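Local coordinates for protein HTH-type transcriptional regulator KdgR (Escherichia coli, PDB 1YSP) that represses the genes for transport and catabolism of 2-keto-3-deoxygluconate, present here as its C-terminal IclR-type domain without the DNA-binding part, at residues Arg54-Leu58 / Tyr59-Ile63; Gln78-Glu81 / Gly82-Tyr85; Ala98-Pro101 / Val102-Gln105; Glu152-Gln155 / Glu156-Met160. All coordinates share one frame; numbering follows the deposited sequence.

In the fold
Each of the four contacts is local, and they follow one another in series along the chain without nesting or crossing. After helix 4-20 and the hairpin of strands 24-30 and 33-40, contact 1 makes the turn from strand 55-57 into helix 62-69. Contact 2 comes where helix 73-80 gives way to a loop, and contact 3 lies within helix 96-109. These three touch: Tyr-59 packs on Val-83 and Tyr-85, while Leu-99 meets Tyr-59 and Leu-80, joining strand 55-57 to the three helices. Contact 4, within helix 151-172, stands apart, its centre about 31 Å from that of contact 2.

Contact 1: Arg54-Leu58 / Tyr59-Ile63; sequences RRNPL and YSTAI
The hydroxyl of Thr-61 reaches back to the carbonyl of Pro-57, with OG1 donating to O over 2.9 Å. The oxygen approaches in the plane of that carbonyl at a C=O...OG1 angle of 156°, a well-directed bond that ties the two sides of the turn together. The methyl of the same side chain packs against the strand, Thr-61 CG2 being 3.7 Å from Asn-56 CB.

Pro-57 also meets Tyr-59 and Ser-60, two of the three residues between these partners. Its CB stands over one face of the Tyr-59 ring, 3.9 Å from the centroid and 23° off the normal, a CH-pi contact shifted toward the rim. The phenol comes back along the chain because a chi1 of 52° sets Tyr-59 CG between its own backbone N and carbonyl carbon. Ser-60 turns OG against the proline ring as well, 3.3 Å from Pro-57 CB.

Further out, Tyr-59 OH is hydrogen-bonded to Lys-86 N, and its ring meets that of Tyr-85, so the phenol has partners besides the proline. Leu-58 sends its side chain onto Ile-79 and Leu-80 of helix 73-80. On the strand, Asn-56 shares backbone hydrogen bonding with Ile-34. Thr-61 OG1 also accepts from Gly-64 N, and with one bond given and one received its rotation is fixed. A threonine N-cap thus starts helix 62-69 directly after strand 55-57, outermost in the sheet of this chain, a strand-turn-helix junction in the IclR C-terminal domain, which belongs to the GAF clan.

Contact 2: Gln78-Glu81 / Gly82-Tyr85; sequences QILE and GVEY
Leu-80 and Val-83 close a type I beta turn, through which helix 73-80 runs out into the loop leading to helix 96-109. The polar part of this turn is a backbone bond between residues three apart: Val-83 N donates to Leu-80 O over 3.1 Å, with an N-H...O angle of 146°. The donor stands well above the carbonyl plane, 62° out of it, as suits so tight a turn. A water bridges the same turn, 2.9 Å from Leu-80 O and 2.7 Å from Val-83 O. It can donate to either, but has more acceptors within reach than protons, so the two bonds need not be made at once.

The apolar part centres on the buried Leu-80. The side chains of Leu-80 and Val-83 run side by side in the same direction, and Leu-80 CD2 is 4.0 Å from Val-83 CG2. Tyr-85 crosses Leu-80 at about a right angle, bringing its OH 3.6 Å from Leu-80 CD1; the hydroxyl is satisfied by Thr-96 OG1. An alanine at Leu-80 would take away both methyl branches and probably open a gap beside Val-83 and Tyr-85, leaving the phenol freer to shift.

The two branches of Val-83 face different ways. With chi1 at 179°, CG2 is beside the backbone N and faces the leucine, whereas CG1 lies 4.2 Å above the plane of the Tyr-85 ring, over its centre.

Contact 3: Ala98-Pro101 / Val102-Gln105; sequences ALLP and VLDQ
The carboxylate of Asp-104 folds back over the preceding turn of the proline-kinked helix 96-109, where CG is 3.6 Å from Leu-100 O and OD2 lies 3.8 Å from Pro-101 CA. Its CG is anti to its own carbonyl carbon, which directs the group toward the N-terminal side of the helix. There OD1 forms a salt bridge with Arg-73 at the start of helix 73-80. The other flat group, the amide of Gln-105, leads away from the first segment, its NE2 hydrogen-bonded to Gln-109 OE1.

Pro-101 makes the kink, since its ring nitrogen has no hydrogen to give to the turn before. Beyond the proline the regular i to i+4 pattern carries on. Leu-103 N donates to Leu-99 O over 2.9 Å, nearly along the C=O axis, and Asp-104 N to Leu-100 O over 3.0 Å. The bond from Gln-105 N to Pro-101 O is longer, at 3.3 Å.

Leu-99 and Leu-103 are buried and Leu-100 partly so; together they pack against helices 62-69 and 73-80, with Leu-68 and Leu-80 among their neighbours. Leu-103 meets both of the others, its CG 4.0 Å from Leu-99 CG and its CD1 4.1 Å from Leu-100 CD2.

Contact 4: Glu152-Gln155 / Glu156-Met160; sequences ERLQ and EYVAM
Glu-156 opens the segment with its backbone N bonded to Glu-152 O at 3.0 Å, the first of a run of i to i+4 bonds in helix 151-172.

Tyr-157 follows, with N donating to Arg-153 O over 2.8 Å, and its side chain runs alongside that arginine. Arg-153 CG lies over one ring face, 3.7 Å from the centroid, in a CH-pi contact. A bend at chi3 (-61°) then brings the guanidinium round to the phenol, where Arg-153 NH1 donates to Tyr-157 OH over 3.1 Å at an N-H...O angle of 155°. The hydroxyl lies at the edge of the guanidinium, near its plane, while the guanidinium and ring planes stand 81° apart. The stronger partner of this oxygen is Glu-22 OE2, outside the helix. A phenylalanine in place of Tyr-157 could still offer its face to the arginine, but would probably leave Arg-153 NH1 and Glu-22 without their shared mate.

Val-158 N donates to Leu-154 O, and its CG2 packs 3.9 Å from Leu-154 CD1. Ala-159 N continues the series with a 2.9 Å bond to Gln-155 O, and Met-160 N follows with one to Glu-156 O.

The Met-160 side chain packs on Leu-16 and Leu-19 of helix 4-20, which Tyr-157 also meets at Thr-20. Leu-154, Tyr-157 and Val-158 rest together on Ile-125, seating the helix against strand 123-130 of the sheet.

Contact 1: Arg54-Leu58 / Tyr59-Ile63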
loop_
_atom_site.group_PDB
_atom_site.type_symbol
_atom_site.label_atom_id
_atom_site.label_comp_id
_atom_site.label_asym_id
_atom_site.label_seq_id
_atom_site.Cartn_x
_atom_site.Cartn_y
_atom_site.Cartn_z
ATOM N N ARG A 54 -12.093 6.019 4.562
ATOM C CA ARG A 54 -12.241 4.606 4.920
ATOM C C ARG A 54 -10.998 4.155 5.730
ATOM O O ARG A 54 -9.883 4.632 5.474
ATOM C CB ARG A 54 -12.405 3.747 3.652
ATOM C CG ARG A 54 -12.686 4.542 2.328
ATOM C CD ARG A 54 -13.355 3.692 1.214
ATOM N NE ARG A 54 -12.849 2.311 1.147
ATOM C CZ ARG A 54 -12.213 1.764 0.107
ATOM N NH1 ARG A 54 -11.987 2.463 -1.000
ATOM N NH2 ARG A 54 -11.801 0.499 0.175
ATOM N N ARG A 55 -11.214 3.256 6.695
ATOM C CA ARG A 55 -10.167 2.746 7.605
ATOM C C ARG A 55 -9.985 1.199 7.550
ATOM O O ARG A 55 -10.971 0.435 7.543
ATOM C CB ARG A 55 -10.477 3.208 9.027
ATOM C CG ARG A 55 -9.283 3.316 9.938
ATOM C CD ARG A 55 -9.720 3.407 11.397
ATOM N NE ARG A 55 -10.231 4.731 11.730
ATOM C CZ ARG A 55 -10.874 5.042 12.857
ATOM N NH1 ARG A 55 -11.082 4.118 13.795
ATOM N NH2 ARG A 55 -11.309 6.287 13.055
ATOM N N ASN A 56 -8.738 0.730 7.515
ATOM C CA ASN A 56 -8.485 -0.693 7.265
ATOM C C ASN A 56 -7.287 -1.191 8.072
ATOM O O ASN A 56 -6.458 -0.383 8.506
ATOM C CB ASN A 56 -8.299 -0.998 5.758
ATOM C CG ASN A 56 -9.648 -1.273 4.994
ATOM O OD1 ASN A 56 -9.659 -1.357 3.752
ATOM N ND2 ASN A 56 -10.742 -1.450 5.725
ATOM N N PRO A 57 -7.198 -2.520 8.302
ATOM C CA PRO A 57 -6.053 -3.058 9.068
ATOM C C PRO A 57 -4.701 -2.797 8.386
ATOM O O PRO A 57 -4.607 -2.773 7.140
ATOM C CB PRO A 57 -6.327 -4.565 9.095
ATOM C CG PRO A 57 -7.822 -4.685 8.920
ATOM C CD PRO A 57 -8.137 -3.588 7.910
ATOM N N LEU A 58 -3.659 -2.677 9.186
ATOM C CA LEU A 58 -2.298 -2.534 8.663
ATOM C C LEU A 58 -1.778 -3.879 8.070
ATOM O O LEU A 58 -0.932 -3.905 7.188
ATOM C CB LEU A 58 -1.384 -2.128 9.819
ATOM C CG LEU A 58 -1.509 -0.689 10.379
ATOM C CD1 LEU A 58 -0.611 -0.560 11.580
ATOM C CD2 LEU A 58 -1.024 0.286 9.283
ATOM N N TYR A 59 -2.246 -5.007 8.631
ATOM C CA TYR A 59 -1.565 -6.306 8.340
ATOM C C TYR A 59 -2.146 -7.032 7.111
ATOM O O TYR A 59 -1.546 -8.010 6.602
ATOM C CB TYR A 59 -1.680 -7.257 9.602
ATOM C CG TYR A 59 -3.099 -7.429 10.104
ATOM C CD1 TYR A 59 -3.933 -8.436 9.578
ATOM C CD2 TYR A 59 -3.628 -6.586 11.117
ATOM C CE1 TYR A 59 -5.282 -8.579 10.012
ATOM C CE2 TYR A 59 -4.960 -6.739 11.576
ATOM C CZ TYR A 59 -5.777 -7.707 11.031
ATOM O OH TYR A 59 -7.062 -7.824 11.508
ATOM N N SER A 60 -3.303 -6.572 6.631
ATOM C CA SER A 60 -4.033 -7.242 5.522
ATOM C C SER A 60 -4.200 -6.353 4.264
ATOM O O SER A 60 -4.901 -6.774 3.287
ATOM C CB SER A 60 -5.434 -7.642 5.978
ATOM O OG SER A 60 -6.195 -6.494 6.372
ATOM N N THR A 61 -3.628 -5.150 4.302
ATOM C CA THR A 61 -3.687 -4.196 3.176
ATOM C C THR A 61 -2.299 -4.047 2.556
ATOM O O THR A 61 -1.311 -4.134 3.272
ATOM C CB THR A 61 -4.218 -2.798 3.609
ATOM O OG1 THR A 61 -3.358 -2.207 4.613
ATOM C CG2 THR A 61 -5.632 -2.932 4.122
ATOM N N ALA A 62 -2.207 -3.831 1.237
ATOM C CA ALA A 62 -0.938 -3.612 0.589
ATOM C C ALA A 62 -0.315 -2.279 1.113
ATOM O O ALA A 62 0.875 -2.205 1.365
ATOM C CB ALA A 62 -1.089 -3.620 -0.981
ATOM N N ILE A 63 -1.141 -1.277 1.291
ATOM C CA ILE A 63 -0.644 0.063 1.795
ATOM C C ILE A 63 -0.137 -0.063 3.244
ATOM O O ILE A 63 0.878 0.538 3.642
ATOM C CB ILE A 63 -1.778 1.136 1.672
ATOM C CG1 ILE A 63 -1.987 1.528 0.173
ATOM C CG2 ILE A 63 -1.450 2.388 2.549
ATOM C CD1 ILE A 63 -3.339 2.270 -0.072
#

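Contact 2: Gln78-Glu81 / Gly82-Tyr85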
loop_
_atom_site.group_PDB
_atom_site.type_symbol
_atom_site.label_atom_id
_atom_site.label_comp_id
_atom_site.label_asym_id
_atom_site.label_seq_id
_atom_site.Cartn_x
_atom_site.Cartn_y
_atom_site.Cartn_z
ATOM N N GLN A 78 5.811 -1.652 18.371
ATOM C CA GLN A 78 5.022 -0.635 19.122
ATOM C C GLN A 78 3.654 -0.325 18.494
ATOM O O GLN A 78 2.609 -0.427 19.159
ATOM C CB GLN A 78 5.844 0.655 19.300
ATOM C CG GLN A 78 5.060 1.852 19.871
ATOM C CD GLN A 78 5.924 3.112 20.150
ATOM O OE1 GLN A 78 6.775 3.526 19.332
ATOM N NE2 GLN A 78 5.669 3.747 21.306
ATOM N N ILE A 79 3.660 0.066 17.219
ATOM C CA ILE A 79 2.411 0.306 16.478
ATOM C C ILE A 79 1.475 -0.928 16.580
ATOM O O ILE A 79 0.288 -0.810 16.863
ATOM C CB ILE A 79 2.709 0.636 14.996
ATOM C CG1 ILE A 79 3.488 1.959 14.859
ATOM C CG2 ILE A 79 1.411 0.700 14.192
ATOM C CD1 ILE A 79 4.308 2.075 13.552
ATOM N N LEU A 80 2.022 -2.127 16.375
ATOM C CA LEU A 80 1.188 -3.331 16.313
ATOM C C LEU A 80 0.747 -3.894 17.676
ATOM O O LEU A 80 -0.121 -4.778 17.753
ATOM C CB LEU A 80 1.904 -4.415 15.516
ATOM C CG LEU A 80 2.165 -4.063 14.052
ATOM C CD1 LEU A 80 2.983 -5.212 13.480
ATOM C CD2 LEU A 80 0.857 -3.847 13.337
ATOM N N GLU A 81 1.300 -3.339 18.750
ATOM C CA GLU A 81 0.946 -3.805 20.117
ATOM C C GLU A 81 -0.541 -3.845 20.416
ATOM O O GLU A 81 -1.038 -4.808 21.004
ATOM C CB GLU A 81 1.643 -2.919 21.159
ATOM C CG GLU A 81 2.956 -3.475 21.577
ATOM C CD GLU A 81 2.803 -4.561 22.622
ATOM O OE1 GLU A 81 2.928 -4.237 23.832
ATOM O OE2 GLU A 81 2.546 -5.729 22.243
ATOM N N GLY A 82 -1.243 -2.798 19.997
ATOM C CA GLY A 82 -2.663 -2.646 20.283
ATOM C C GLY A 82 -3.611 -3.450 19.393
ATOM O O GLY A 82 -4.758 -3.720 19.788
ATOM N N VAL A 83 -3.100 -3.886 18.238
ATOM C CA VAL A 83 -3.897 -4.538 17.205
ATOM C C VAL A 83 -4.463 -5.867 17.677
ATOM O O VAL A 83 -3.729 -6.698 18.219
ATOM C CB VAL A 83 -3.056 -4.731 15.905
ATOM C CG1 VAL A 83 -3.886 -5.429 14.831
ATOM C CG2 VAL A 83 -2.570 -3.357 15.370
ATOM N N GLU A 84 -5.766 -6.065 17.462
ATOM C CA GLU A 84 -6.412 -7.375 17.590
ATOM C C GLU A 84 -6.503 -8.009 16.185
ATOM O O GLU A 84 -7.271 -7.578 15.295
ATOM C CB GLU A 84 -7.811 -7.277 18.228
ATOM C CG GLU A 84 -8.590 -8.655 18.293
ATOM C CD GLU A 84 -9.826 -8.606 19.191
ATOM O OE1 GLU A 84 -10.242 -9.664 19.790
ATOM O OE2 GLU A 84 -10.372 -7.476 19.297
ATOM N N TYR A 85 -5.677 -9.015 15.941
ATOM C CA TYR A 85 -5.690 -9.619 14.605
ATOM C C TYR A 85 -6.997 -10.387 14.362
ATOM O O TYR A 85 -7.481 -11.064 15.241
ATOM C CB TYR A 85 -4.452 -10.538 14.429
ATOM C CG TYR A 85 -3.148 -9.773 14.354
ATOM C CD1 TYR A 85 -2.650 -9.374 13.112
ATOM C CD2 TYR A 85 -2.397 -9.486 15.504
ATOM C CE1 TYR A 85 -1.465 -8.726 12.992
ATOM C CE2 TYR A 85 -1.191 -8.794 15.412
ATOM C CZ TYR A 85 -0.735 -8.403 14.131
ATOM O OH TYR A 85 0.448 -7.775 13.923
HETATM O O HOH W 1 -1.139 -7.302 18.890
#

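Contact 3: Ala98-Pro101 / Val102-Gln105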
loop_
_atom_site.group_PDB
_atom_site.type_symbol
_atom_site.label_atom_id
_atom_site.label_comp_id
_atom_site.label_asym_id
_atom_site.label_seq_id
_atom_site.Cartn_x
_atom_site.Cartn_y
_atom_site.Cartn_z
ATOM N N ALA A 98 4.123 -13.612 12.494
ATOM C CA ALA A 98 3.949 -13.934 11.059
ATOM C C ALA A 98 4.148 -12.731 10.101
ATOM O O ALA A 98 4.582 -12.893 8.926
ATOM C CB ALA A 98 2.609 -14.630 10.804
ATOM N N LEU A 99 3.850 -11.517 10.574
ATOM C CA LEU A 99 3.919 -10.338 9.675
ATOM C C LEU A 99 5.322 -9.824 9.425
ATOM O O LEU A 99 5.621 -9.314 8.312
ATOM C CB LEU A 99 3.044 -9.172 10.233
ATOM C CG LEU A 99 2.865 -7.893 9.411
ATOM C CD1 LEU A 99 2.132 -8.177 8.102
ATOM C CD2 LEU A 99 2.078 -6.837 10.290
ATOM N N LEU A 100 6.161 -9.900 10.463
ATOM C CA LEU A 100 7.510 -9.302 10.373
ATOM C C LEU A 100 8.319 -9.898 9.222
ATOM O O LEU A 100 8.899 -9.148 8.424
ATOM C CB LEU A 100 8.233 -9.335 11.726
ATOM C CG LEU A 100 7.601 -8.415 12.808
ATOM C CD1 LEU A 100 8.417 -8.384 14.109
ATOM C CD2 LEU A 100 7.348 -7.007 12.372
ATOM N N PRO A 101 8.306 -11.233 9.042
ATOM C CA PRO A 101 8.968 -11.782 7.844
ATOM C C PRO A 101 8.326 -11.301 6.528
ATOM O O PRO A 101 9.019 -11.113 5.540
ATOM C CB PRO A 101 8.809 -13.319 8.019
ATOM C CG PRO A 101 8.709 -13.509 9.485
ATOM C CD PRO A 101 7.801 -12.329 9.899
ATOM N N VAL A 102 7.010 -11.086 6.507
ATOM C CA VAL A 102 6.389 -10.548 5.279
ATOM C C VAL A 102 6.922 -9.117 4.993
ATOM O O VAL A 102 7.262 -8.758 3.845
ATOM C CB VAL A 102 4.852 -10.608 5.401
ATOM C CG1 VAL A 102 4.161 -9.769 4.320
ATOM C CG2 VAL A 102 4.374 -12.095 5.367
ATOM N N LEU A 103 7.036 -8.323 6.044
ATOM C CA LEU A 103 7.572 -6.965 5.902
ATOM C C LEU A 103 9.016 -6.959 5.374
ATOM O O LEU A 103 9.417 -6.036 4.628
ATOM C CB LEU A 103 7.445 -6.217 7.216
ATOM C CG LEU A 103 6.014 -6.007 7.738
ATOM C CD1 LEU A 103 6.173 -5.098 8.943
ATOM C CD2 LEU A 103 5.072 -5.383 6.724
ATOM N N ASP A 104 9.796 -7.971 5.762
ATOM C CA ASP A 104 11.156 -8.158 5.223
ATOM C C ASP A 104 11.097 -8.295 3.703
ATOM O O ASP A 104 11.877 -7.640 2.969
ATOM C CB ASP A 104 11.850 -9.412 5.783
ATOM C CG ASP A 104 12.254 -9.296 7.240
ATOM O OD1 ASP A 104 12.338 -8.201 7.800
ATOM O OD2 ASP A 104 12.466 -10.378 7.838
ATOM N N GLN A 105 10.205 -9.158 3.217
ATOM C CA GLN A 105 10.074 -9.378 1.777
ATOM C C GLN A 105 9.577 -8.094 1.078
ATOM O O GLN A 105 10.058 -7.762 -0.032
ATOM C CB GLN A 105 9.132 -10.535 1.490
ATOM C CG GLN A 105 8.831 -10.774 0.040
ATOM C CD GLN A 105 10.031 -11.336 -0.693
ATOM O OE1 GLN A 105 10.944 -11.886 -0.055
ATOM N NE2 GLN A 105 10.059 -11.191 -2.020
#

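Contact 4: Glu152-Gln155 / Glu156-Met160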
loop_
_atom_site.group_PDB
_atom_site.type_symbol
_atom_site.label_atom_id
_atom_site.label_comp_id
_atom_site.label_asym_id
_atom_site.label_seq_id
_atom_site.Cartn_x
_atom_site.Cartn_y
_atom_site.Cartn_z
ATOM N N GLU A 152 3.659 -10.786 -15.538
ATOM C CA GLU A 152 3.882 -9.645 -16.413
ATOM C C GLU A 152 2.996 -8.465 -16.041
ATOM O O GLU A 152 3.492 -7.329 -16.009
ATOM C CB GLU A 152 3.712 -10.008 -17.893
ATOM C CG GLU A 152 4.895 -10.736 -18.449
ATOM C CD GLU A 152 4.761 -12.246 -18.296
ATOM O OE1 GLU A 152 3.713 -12.717 -17.782
ATOM O OE2 GLU A 152 5.714 -12.963 -18.694
ATOM N N ARG A 153 1.716 -8.707 -15.762
ATOM C CA ARG A 153 0.855 -7.589 -15.342
ATOM C C ARG A 153 1.363 -7.014 -14.001
ATOM O O ARG A 153 1.505 -5.797 -13.850
ATOM C CB ARG A 153 -0.618 -7.980 -15.212
ATOM C CG ARG A 153 -1.540 -6.793 -14.898
ATOM C CD ARG A 153 -3.001 -7.183 -14.758
ATOM N NE ARG A 153 -3.503 -7.775 -16.001
ATOM C CZ ARG A 153 -4.111 -7.100 -16.971
ATOM N NH1 ARG A 153 -4.320 -5.778 -16.877
ATOM N NH2 ARG A 153 -4.497 -7.756 -18.063
ATOM N N LEU A 154 1.661 -7.913 -13.054
ATOM C CA LEU A 154 2.202 -7.467 -11.750
ATOM C C LEU A 154 3.452 -6.579 -11.913
ATOM O O LEU A 154 3.516 -5.476 -11.360
ATOM C CB LEU A 154 2.521 -8.691 -10.896
ATOM C CG LEU A 154 3.321 -8.400 -9.623
ATOM C CD1 LEU A 154 2.465 -7.560 -8.733
ATOM C CD2 LEU A 154 3.681 -9.709 -8.954
ATOM N N GLN A 155 4.438 -7.047 -12.677
ATOM C CA GLN A 155 5.664 -6.287 -12.858
ATOM C C GLN A 155 5.434 -4.930 -13.573
ATOM O O GLN A 155 6.044 -3.916 -13.195
ATOM C CB GLN A 155 6.776 -7.156 -13.503
ATOM C CG GLN A 155 7.325 -8.307 -12.569
ATOM C CD GLN A 155 7.987 -7.808 -11.261
ATOM O OE1 GLN A 155 8.831 -6.897 -11.283
ATOM N NE2 GLN A 155 7.608 -8.415 -10.113
ATOM N N GLU A 156 4.555 -4.903 -14.573
ATOM C CA GLU A 156 4.206 -3.636 -15.255
ATOM C C GLU A 156 3.505 -2.675 -14.267
ATOM O O GLU A 156 3.834 -1.484 -14.181
ATOM C CB GLU A 156 3.310 -3.930 -16.457
ATOM C CG GLU A 156 2.694 -2.678 -17.125
ATOM C CD GLU A 156 2.375 -2.861 -18.618
ATOM O OE1 GLU A 156 3.127 -3.569 -19.332
ATOM O OE2 GLU A 156 1.359 -2.295 -19.069
ATOM N N TYR A 157 2.605 -3.223 -13.442
ATOM C CA TYR A 157 1.878 -2.414 -12.435
ATOM C C TYR A 157 2.851 -1.861 -11.410
ATOM O O TYR A 157 2.735 -0.700 -11.028
ATOM C CB TYR A 157 0.764 -3.224 -11.740
ATOM C CG TYR A 157 -0.521 -3.321 -12.515
ATOM C CD1 TYR A 157 -0.590 -2.985 -13.885
ATOM C CD2 TYR A 157 -1.669 -3.799 -11.909
ATOM C CE1 TYR A 157 -1.742 -3.121 -14.581
ATOM C CE2 TYR A 157 -2.851 -3.922 -12.619
ATOM C CZ TYR A 157 -2.871 -3.588 -13.959
ATOM O OH TYR A 157 -4.044 -3.705 -14.642
ATOM N N VAL A 158 3.824 -2.665 -11.004
ATOM C CA VAL A 158 4.800 -2.250 -9.984
ATOM C C VAL A 158 5.663 -1.120 -10.576
ATOM O O VAL A 158 5.921 -0.093 -9.921
ATOM C CB VAL A 158 5.665 -3.439 -9.502
ATOM C CG1 VAL A 158 6.933 -2.964 -8.731
ATOM C CG2 VAL A 158 4.810 -4.445 -8.653
ATOM N N ALA A 159 6.051 -1.309 -11.836
ATOM C CA ALA A 159 6.909 -0.333 -12.520
ATOM C C ALA A 159 6.180 0.991 -12.658
ATOM O O ALA A 159 6.752 2.050 -12.321
ATOM C CB ALA A 159 7.364 -0.876 -13.881
ATOM N N MET A 160 4.900 0.949 -13.029
ATOM C CA MET A 160 4.143 2.220 -13.152
ATOM C C MET A 160 3.863 2.879 -11.785
ATOM O O MET A 160 3.837 4.114 -11.669
ATOM C CB MET A 160 2.810 2.020 -13.855
ATOM C CG MET A 160 2.934 1.575 -15.331
ATOM S SD MET A 160 1.281 1.295 -16.017
ATOM C CE MET A 160 0.917 -0.339 -15.450
#